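Local structure of galactose-1-phosphate uridylyltransferase (Pyrobaculum aerophilum str. IM2, 6K9Z) at residues P84-D89 and L136-S141; R126-E131 and M245-V250. The protein probably transfers a uridylyl group between UDP-glucose and a hexose 1-phosphate such as galactose 1-phosphate, and binds zinc and UDP. The protein carries 1 engineered substitution. All coordinates share one frame; numbering follows the deposited sequence.

Interaction 1: P84-D89 and L136-S141. Engineered in segment 136-141: F140 (natural residue His). With ZN (zinc ion), chain C; UDP (uridine-5'-diphosphate), chain G.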
loop_
_atom_site.group_PDB
_atom_site.type_symbol
_atom_site.label_atom_id
_atom_site.label_comp_id
_atom_site.label_asym_id
_atom_site.label_seq_id
_atom_site.Cartn_x
_atom_site.Cartn_y
_atom_site.Cartn_z
ATOM N N PRO A 84 26.435 10.864 12.807
ATOM C CA PRO A 84 27.682 10.333 12.272
ATOM C C PRO A 84 27.963 8.887 12.746
ATOM O O PRO A 84 28.724 8.213 12.125
ATOM C CB PRO A 84 28.723 11.371 12.786
ATOM C CG PRO A 84 28.118 11.991 14.020
ATOM C CD PRO A 84 26.636 11.953 13.787
ATOM N N GLN A 85 27.282 8.455 13.815
ATOM C CA GLN A 85 27.506 7.107 14.406
ATOM C C GLN A 85 26.721 6.040 13.633
ATOM O O GLN A 85 25.485 6.135 13.571
ATOM C CB GLN A 85 27.075 7.098 15.874
ATOM C CG GLN A 85 27.985 7.906 16.786
ATOM C CD GLN A 85 27.549 7.841 18.229
ATOM O OE1 GLN A 85 28.296 8.190 19.139
ATOM N NE2 GLN A 85 26.327 7.388 18.452
ATOM N N HIS A 86 27.440 5.089 13.033
ATOM C CA HIS A 86 26.834 3.974 12.259
ATOM C C HIS A 86 26.098 2.961 13.145
ATOM O O HIS A 86 25.013 2.517 12.737
ATOM C CB HIS A 86 27.904 3.270 11.419
ATOM C CG HIS A 86 27.343 2.316 10.424
ATOM N ND1 HIS A 86 27.218 2.636 9.091
ATOM C CD2 HIS A 86 26.871 1.058 10.559
ATOM C CE1 HIS A 86 26.699 1.615 8.444
ATOM N NE2 HIS A 86 26.475 0.636 9.323
ATOM N N ASP A 87 26.678 2.606 14.297
ATOM C CA ASP A 87 26.096 1.522 15.138
ATOM C C ASP A 87 25.024 2.011 16.118
ATOM O O ASP A 87 25.220 1.854 17.333
ATOM C CB ASP A 87 27.171 0.668 15.817
ATOM C CG ASP A 87 26.692 -0.748 16.086
ATOM O OD1 ASP A 87 26.089 -1.346 15.170
ATOM O OD2 ASP A 87 26.911 -1.240 17.211
ATOM N N VAL A 88 23.920 2.536 15.592
ATOM C CA VAL A 88 22.739 2.914 16.416
ATOM C C VAL A 88 21.609 2.132 15.762
ATOM O O VAL A 88 21.535 2.239 14.544
ATOM C CB VAL A 88 22.549 4.446 16.361
ATOM C CG1 VAL A 88 21.210 4.919 16.907
ATOM C CG2 VAL A 88 23.687 5.142 17.081
ATOM N N ASP A 89 20.830 1.322 16.485
ATOM C CA ASP A 89 19.733 0.541 15.847
ATOM C C ASP A 89 18.665 1.489 15.298
ATOM O O ASP A 89 18.235 1.282 14.115
ATOM C CB ASP A 89 19.071 -0.471 16.782
ATOM C CG ASP A 89 17.888 -1.180 16.106
ATOM O OD1 ASP A 89 18.129 -2.010 15.184
ATOM O OD2 ASP A 89 16.715 -0.888 16.477
ATOM N N LEU A 136 20.760 -0.802 4.115
ATOM C CA LEU A 136 21.814 0.061 4.723
ATOM C C LEU A 136 21.515 0.208 6.231
ATOM O O LEU A 136 20.394 0.562 6.578
ATOM C CB LEU A 136 21.840 1.425 4.023
ATOM C CG LEU A 136 22.294 1.447 2.566
ATOM C CD1 LEU A 136 21.951 2.786 1.949
ATOM C CD2 LEU A 136 23.784 1.175 2.412
ATOM N N THR A 137 22.498 0.002 7.104
ATOM C CA THR A 137 22.295 -0.089 8.579
ATOM C C THR A 137 22.500 1.289 9.244
ATOM O O THR A 137 22.028 1.506 10.389
ATOM C CB THR A 137 23.158 -1.228 9.134
ATOM O OG1 THR A 137 24.532 -1.152 8.715
ATOM C CG2 THR A 137 22.612 -2.566 8.666
ATOM N N HIS A 138 23.104 2.248 8.547
ATOM C CA HIS A 138 23.317 3.608 9.109
ATOM C C HIS A 138 21.968 4.284 9.258
ATOM O O HIS A 138 21.173 4.212 8.319
ATOM C CB HIS A 138 24.274 4.397 8.201
ATOM C CG HIS A 138 24.926 5.555 8.888
ATOM N ND1 HIS A 138 26.255 5.608 9.157
ATOM C CD2 HIS A 138 24.388 6.689 9.358
ATOM C CE1 HIS A 138 26.550 6.756 9.748
ATOM N NE2 HIS A 138 25.393 7.444 9.921
ATOM N N PRO A 139 21.671 4.913 10.430
ATOM C CA PRO A 139 20.411 5.614 10.642
ATOM C C PRO A 139 20.252 6.743 9.624
ATOM O O PRO A 139 21.101 7.623 9.544
ATOM C CB PRO A 139 20.530 6.227 12.035
ATOM C CG PRO A 139 21.488 5.322 12.726
ATOM C CD PRO A 139 22.495 4.959 11.653
ATOM N N PHE A 140 19.144 6.711 8.900
ATOM C CA PHE A 140 18.825 7.753 7.892
ATOM C C PHE A 140 17.317 7.769 7.650
ATOM O O PHE A 140 16.598 6.759 7.846
ATOM C CB PHE A 140 19.589 7.570 6.580
ATOM C CG PHE A 140 19.063 6.458 5.717
ATOM C CD1 PHE A 140 19.457 5.156 5.952
ATOM C CD2 PHE A 140 18.159 6.697 4.704
ATOM C CE1 PHE A 140 18.964 4.115 5.184
ATOM C CE2 PHE A 140 17.652 5.653 3.937
ATOM C CZ PHE A 140 18.047 4.368 4.188
ATOM N N SER A 141 16.901 8.899 7.114
ATOM C CA SER A 141 15.538 9.132 6.593
ATOM C C SER A 141 15.654 9.778 5.195
ATOM O O SER A 141 16.752 10.031 4.740
ATOM C CB SER A 141 14.717 9.927 7.610
ATOM O OG SER A 141 15.456 10.946 8.239
HETATM ZN ZN ZN C . 27.666 4.318 8.244
HETATM N N1 UDP G . 21.373 5.694 -1.166
HETATM C C2 UDP G . 22.231 6.729 -1.564
HETATM N N3 UDP G . 23.514 6.499 -1.819
HETATM C C4 UDP G . 23.980 5.271 -1.735
HETATM C C5 UDP G . 23.182 4.219 -1.378
HETATM C C6 UDP G . 21.860 4.473 -1.108
HETATM O O2 UDP G . 21.882 7.871 -1.657
HETATM O O4 UDP G . 25.157 5.059 -1.962
HETATM C "C1'" UDP G . 19.954 5.862 -0.926
HETATM C "C2'" UDP G . 19.364 4.980 -2.027
HETATM O "O2'" UDP G . 19.540 5.373 -3.371
HETATM C "C3'" UDP G . 17.915 4.906 -1.658
HETATM C "C4'" UDP G . 17.986 4.829 -0.195
HETATM O "O4'" UDP G . 19.329 5.187 0.157
HETATM O "O3'" UDP G . 17.142 5.974 -2.087
HETATM C "C5'" UDP G . 17.537 3.384 -0.075
HETATM O "O5'" UDP G . 16.177 3.199 -0.547
HETATM P PA UDP G . 15.485 3.127 -2.043
HETATM O O1A UDP G . 16.357 2.456 -3.082
HETATM O O2A UDP G . 14.288 2.256 -1.831
HETATM O O3A UDP G . 15.071 4.662 -2.411
HETATM P PB UDP G . 14.674 5.418 -3.712
HETATM O O1B UDP G . 15.856 5.267 -4.447
HETATM O O2B UDP G . 14.329 6.803 -3.354
HETATM O O3B UDP G . 13.619 4.700 -4.321
#
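The imidazole rings of H86 and H138 meet obliquely, their planes 83° and their centroids 5.0 Å apart. One face of the H86 ring lies against the H138 backbone, with H138 CA 3.9 Å above its plane; T137 OG1 sits at the ring's edge. CG of H86 stands anti to its backbone N (chi1 -169°), beside the carbonyl carbon. Q85 O lies over one face of the H138 ring toward the rim, while H86 ND1 and P84 O approach its edge. Both ND1 atoms bind zinc, that of H86 at 1.9 Å and that of H138 at 2.1 Å. With C30 and C33 of a CxxC pair they complete a Cys2His2 site. H86 NE2 donates to T137 OG1 (2.7 Å), which lies 22° out of the H86 ring plane, and H138 NE2 is hydrogen-bonded to T83 O. Next to H138, P139 CG rests 3.9 Å from V88 CB and P139 CD 3.7 Å from H86 O; an alanine in place of P139 would lose CG and CD and probably open a gap beside V88 CB and H86 O. F140 is engineered in place of the histidine predicted to carry UMP. L136 CD1 touches UDP C6 at 3.5 Å.

Interaction 2: R126-E131 and M245-V250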
loop_
_atom_site.group_PDB
_atom_site.type_symbol
_atom_site.label_atom_id
_atom_site.label_comp_id
_atom_site.label_asym_id
_atom_site.label_seq_id
_atom_site.Cartn_x
_atom_site.Cartn_y
_atom_site.Cartn_z
ATOM N N ARG A 126 10.583 7.775 6.739
ATOM C CA ARG A 126 11.659 6.957 7.282
ATOM C C ARG A 126 11.202 5.516 7.172
ATOM O O ARG A 126 10.128 5.208 7.654
ATOM C CB ARG A 126 11.985 7.381 8.707
ATOM C CG ARG A 126 13.257 6.743 9.280
ATOM C CD ARG A 126 13.515 7.215 10.735
ATOM N NE ARG A 126 14.910 7.073 11.093
ATOM C CZ ARG A 126 15.496 5.934 11.506
ATOM N NH1 ARG A 126 14.786 4.815 11.651
ATOM N NH2 ARG A 126 16.812 5.887 11.689
ATOM N N ASN A 127 12.055 4.668 6.605
ATOM C CA ASN A 127 11.831 3.203 6.617
ATOM C C ASN A 127 12.852 2.589 7.570
ATOM O O ASN A 127 14.026 2.951 7.479
ATOM C CB ASN A 127 11.987 2.591 5.227
ATOM C CG ASN A 127 10.971 3.160 4.266
ATOM O OD1 ASN A 127 9.787 3.208 4.605
ATOM N ND2 ASN A 127 11.427 3.544 3.071
ATOM N N LYS A 128 12.419 1.637 8.427
ATOM C CA LYS A 128 13.356 1.066 9.418
ATOM C C LYS A 128 13.156 -0.440 9.451
ATOM O O LYS A 128 12.021 -0.885 9.639
ATOM C CB LYS A 128 13.092 1.693 10.796
ATOM C CG LYS A 128 14.119 1.319 11.845
ATOM C CD LYS A 128 13.866 0.009 12.578
ATOM C CE LYS A 128 14.848 -0.196 13.715
ATOM N NZ LYS A 128 14.378 -1.252 14.647
ATOM N N GLY A 129 14.221 -1.187 9.214
ATOM C CA GLY A 129 14.194 -2.642 9.377
ATOM C C GLY A 129 14.573 -3.375 8.101
ATOM O O GLY A 129 14.012 -3.113 7.026
ATOM N N LYS A 130 15.473 -4.334 8.224
ATOM C CA LYS A 130 15.839 -5.196 7.073
ATOM C C LYS A 130 14.557 -5.878 6.525
ATOM O O LYS A 130 14.463 -6.104 5.283
ATOM C CB LYS A 130 16.891 -6.213 7.523
ATOM C CG LYS A 130 18.239 -5.576 7.833
ATOM C CD LYS A 130 19.307 -6.512 8.403
ATOM C CE LYS A 130 20.518 -5.751 8.935
ATOM N NZ LYS A 130 21.687 -6.647 9.123
ATOM N N GLU A 131 13.611 -6.208 7.406
ATOM C CA GLU A 131 12.412 -7.006 7.009
ATOM C C GLU A 131 11.501 -6.230 6.051
ATOM O O GLU A 131 10.699 -6.927 5.415
ATOM C CB GLU A 131 11.625 -7.481 8.233
ATOM C CG GLU A 131 12.277 -8.635 8.917
ATOM C CD GLU A 131 11.657 -8.973 10.256
ATOM O OE1 GLU A 131 11.864 -8.196 11.155
ATOM O OE2 GLU A 131 10.960 -10.022 10.354
ATOM N N MET A 245 11.055 -3.672 16.293
ATOM C CA MET A 245 9.993 -3.805 15.275
ATOM C C MET A 245 10.371 -2.954 14.063
ATOM O O MET A 245 10.688 -1.762 14.188
ATOM C CB MET A 245 8.690 -3.248 15.856
ATOM C CG MET A 245 7.549 -3.560 15.050
ATOM S SD MET A 245 6.040 -2.850 15.666
ATOM C CE MET A 245 5.880 -3.605 17.281
ATOM N N PRO A 246 10.285 -3.511 12.850
ATOM C CA PRO A 246 10.405 -2.682 11.657
ATOM C C PRO A 246 9.218 -1.730 11.632
ATOM O O PRO A 246 8.067 -2.066 12.031
ATOM C CB PRO A 246 10.382 -3.669 10.487
ATOM C CG PRO A 246 9.707 -4.904 11.083
ATOM C CD PRO A 246 10.040 -4.924 12.556
ATOM N N TYR A 247 9.453 -0.533 11.113
ATOM C CA TYR A 247 8.349 0.440 11.011
ATOM C C TYR A 247 8.610 1.405 9.857
ATOM O O TYR A 247 9.767 1.526 9.336
ATOM C CB TYR A 247 8.159 1.232 12.310
ATOM C CG TYR A 247 9.298 2.151 12.653
ATOM C CD1 TYR A 247 9.362 3.409 12.099
ATOM C CD2 TYR A 247 10.306 1.754 13.503
ATOM C CE1 TYR A 247 10.408 4.274 12.363
ATOM C CE2 TYR A 247 11.366 2.606 13.786
ATOM C CZ TYR A 247 11.423 3.848 13.190
ATOM O OH TYR A 247 12.474 4.688 13.405
ATOM N N ILE A 248 7.524 2.102 9.534
ATOM C CA ILE A 248 7.455 3.169 8.525
ATOM C C ILE A 248 7.002 4.406 9.273
ATOM O O ILE A 248 6.069 4.308 10.065
ATOM C CB ILE A 248 6.478 2.791 7.429
ATOM C CG1 ILE A 248 7.039 1.604 6.639
ATOM C CG2 ILE A 248 6.145 3.987 6.580
ATOM C CD1 ILE A 248 5.995 0.667 6.142
ATOM N N MET A 249 7.640 5.519 8.999
ATOM C CA MET A 249 7.158 6.832 9.502
ATOM C C MET A 249 7.032 7.827 8.354
ATOM O O MET A 249 7.904 7.838 7.493
ATOM C CB MET A 249 8.113 7.389 10.544
ATOM C CG MET A 249 7.662 8.754 11.029
ATOM S SD MET A 249 8.490 9.172 12.590
ATOM C CE MET A 249 10.074 9.646 11.916
ATOM N N VAL A 250 5.919 8.556 8.307
ATOM C CA VAL A 250 5.689 9.558 7.249
ATOM C C VAL A 250 5.102 10.800 7.914
ATOM O O VAL A 250 4.325 10.695 8.816
ATOM C CB VAL A 250 4.798 8.987 6.122
ATOM C CG1 VAL A 250 3.425 8.606 6.618
ATOM C CG2 VAL A 250 4.731 9.886 4.891
HETATM O O HOH W 1 11.865 -0.733 16.330
#
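R126 to K128 and Y247 to M249 pair as antiparallel neighbours, 172° between strand directions, in the long sheet that forms the half-barrel; the pair joins strand 121-128 of the N-terminal family region to strand 247-252 of the C-terminal one. Four backbone hydrogen bonds set the register. R126 and M249 exchange two, each 2.8 Å between N of one residue and O of the other, and K128 with Y247 forms the second hydrogen-bonded pair. N127 and I248 between them are a non-hydrogen-bonded pair, where I248 CA approaches R126 O at 3.5 Å in a CA-H...O contact.

The main side-chain packing is K128 against the Y247 ring. K128 CB lies over one face of it, 3.7 Å from the centroid and 18° off the normal, a CH-pi contact; the K128 chain then bends at chi2 (-85°), bringing CD within 3.8 Å of Y247 CE2. At the strand end, a CB on G129 would collide with P246 CB and jam against K128 O, so glycine fits.

Several polar groups have partners outside the pair: R126 NH2 forms a salt bridge with E82, Y247 OH is hydrogen-bonded to D90, and N127 OD1 accepts from G284 N of the second subunit. K128 NZ, besides its salt bridge with D89, donates to a water 3.1 Å away, which in turn donates to M245 O at 2.7 Å.

Interaction 2 is a buried strand pairing, its centre about 10 Å from the centre of the chain, whereas interaction 1 is partly buried, its centre about 17 Å from that of the chain, and made mostly by loops. Their chemistry follows: regular backbone hydrogen bonds and a CH-pi contact in the sheet, metal coordination and a single cross-segment hydrogen bond at the zinc site. Strands 121-128 and 140-146 are consecutive in the chain and adjacent in the same sheet, so the two contacts share that framework. They also touch directly. D89 OD2 forms a salt bridge with K128 NZ at 3.0 Å, and R126 packs against segment 136-141, with CG 3.6 Å from F140 O and NH2 3.7 Å from P139 CB.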